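Beta-lactamase (Serratia marcescens, PDB 5X5G) hydrolyses beta-lactam antibiotics as a class A extended-spectrum beta-lactamase and is captured here in a complex with OP0595. Local coordinates at the interface of chains A and B. Numbering follows the deposited sequence. Chains: chain A/B, Beta-lactamase.

The interface of chains A and B. Residues chain A 81, 83, 85, 88-89; chain B 84, 86, 110, 196.
The indole of B:Trp84 presents the rim of its six-membered ring to chain A: the backbone O of A:Thr83 meets its edge in the ring plane, 3.3 Å from CE3, while CD of B:Pro86, two residues on in the same chain, lies over one face, toward the rim. From above the plane on the B:Pro86 side, the carbonyl O of A:Ser85 approaches CZ3 to 3.4 Å, and CB of A:Asp89 approaches CH2 to 3.8 Å. The aliphatic start of A:Lys88 passes the same rim from the other side, crossing the indole at about a right angle. At the opposite end, NE1 donates a hydrogen bond of 2.7 Å to the backbone O of B:His110, in the carbonyl plane and only 1° out of the indole plane, which fixes the rotation of the ring.

B:His110 carries its imidazole with OG1 of B:Thr196 above one face and OD1 of A:Asp89 in plane at the CD2 edge. That approach is doubtfully close, and the imidazole may be modelled flipped; CG of A:Asp89 packs 3.4 Å from CD2. With CG anti to the backbone N (chi1 -162°), the carboxylate lies in the corner formed by the imidazole and B:Pro86, crossing each at about a right angle. One water joins OD1 of A:Asp89 to OG1 of B:Thr196, and another links the backbone O of A:Asp89 to the same hydroxyl.

A:Ser85 caps the N-terminus of helix 86-90, its OG accepting from the backbone N of A:Lys88, which steadies the helix carrying A:Lys88 and A:Asp89. Although the contact may be only a crystal one, the patch and its two-fold twin join the two copies of the assembly through the tryptophan rim and the water-bridged A:Asp89.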
# COMPACT_ATOMS: atom_id res chain seq x y z
N PRO A 81 -0.76 4.99 -6.97
CA PRO A 81 -1.81 4.31 -6.21
C PRO A 81 -1.47 2.87 -5.86
O PRO A 81 -2.15 2.25 -5.03
CB PRO A 81 -2.99 4.30 -7.17
CG PRO A 81 -2.36 4.22 -8.53
CD PRO A 81 -1.03 4.96 -8.43
N THR A 83 0.70 1.18 -4.32
CA THR A 83 1.73 0.97 -3.29
C THR A 83 1.36 1.59 -1.90
O THR A 83 0.53 2.51 -1.80
CB THR A 83 3.06 1.50 -3.83
OG1 THR A 83 4.11 1.06 -3.01
CG2 THR A 83 3.07 3.05 -3.90
N SER A 85 1.31 4.02 0.80
CA SER A 85 1.59 5.48 0.77
C SER A 85 0.56 6.31 1.55
O SER A 85 -0.38 6.87 0.99
CB SER A 85 1.73 5.99 -0.65
OG SER A 85 2.07 7.36 -0.71
N LYS A 88 0.03 9.62 -0.32
CA LYS A 88 -0.98 9.63 -1.34
C LYS A 88 -2.38 9.72 -0.75
O LYS A 88 -3.23 10.43 -1.27
CB LYS A 88 -0.87 8.40 -2.23
CG LYS A 88 -1.99 8.34 -3.24
CD LYS A 88 -1.58 7.60 -4.46
CE LYS A 88 -2.74 7.62 -5.47
NZ LYS A 88 -2.78 8.88 -6.26
N ASP A 89 -2.63 9.04 0.35
CA ASP A 89 -3.96 9.17 0.97
C ASP A 89 -4.19 10.56 1.55
O ASP A 89 -5.32 11.03 1.61
CB ASP A 89 -4.20 8.12 2.05
CG ASP A 89 -5.70 7.96 2.39
OD1 ASP A 89 -6.55 7.80 1.48
OD2 ASP A 89 -6.02 8.02 3.57
N TRP B 84 -1.74 -1.54 0.44
CA TRP B 84 -2.37 -0.24 0.63
C TRP B 84 -3.42 -0.34 1.73
O TRP B 84 -4.40 -1.06 1.57
CB TRP B 84 -3.01 0.27 -0.66
CG TRP B 84 -3.93 1.43 -0.51
CD1 TRP B 84 -5.27 1.38 -0.24
CD2 TRP B 84 -3.61 2.83 -0.66
NE1 TRP B 84 -5.80 2.64 -0.26
CE2 TRP B 84 -4.79 3.55 -0.44
CE3 TRP B 84 -2.41 3.54 -0.85
CZ2 TRP B 84 -4.84 4.94 -0.46
CZ3 TRP B 84 -2.45 4.90 -0.84
CH2 TRP B 84 -3.66 5.60 -0.67
N PRO B 86 -4.82 2.68 4.57
CA PRO B 86 -4.98 3.77 5.51
C PRO B 86 -5.43 3.29 6.89
O PRO B 86 -4.99 3.88 7.87
CB PRO B 86 -6.06 4.67 4.84
CG PRO B 86 -5.94 4.35 3.38
CD PRO B 86 -5.56 2.90 3.30
N HIS B 110 -11.60 5.05 0.63
CA HIS B 110 -10.13 5.07 0.63
C HIS B 110 -9.45 3.78 0.15
O HIS B 110 -8.20 3.70 0.16
CB HIS B 110 -9.63 5.45 2.01
CG HIS B 110 -9.89 6.87 2.36
ND1 HIS B 110 -11.11 7.29 2.86
CD2 HIS B 110 -9.11 7.98 2.28
CE1 HIS B 110 -11.07 8.59 3.08
NE2 HIS B 110 -9.87 9.04 2.71
N THR B 196 -12.19 9.42 -2.19
CA THR B 196 -11.09 10.38 -2.40
C THR B 196 -10.07 9.93 -3.44
O THR B 196 -9.31 10.75 -3.98
CB THR B 196 -10.36 10.67 -1.09
OG1 THR B 196 -9.88 9.45 -0.52
CG2 THR B 196 -11.32 11.33 -0.11
O HOH W 1 -8.02 10.89 1.08
O HOH W 2 -7.35 8.42 -0.86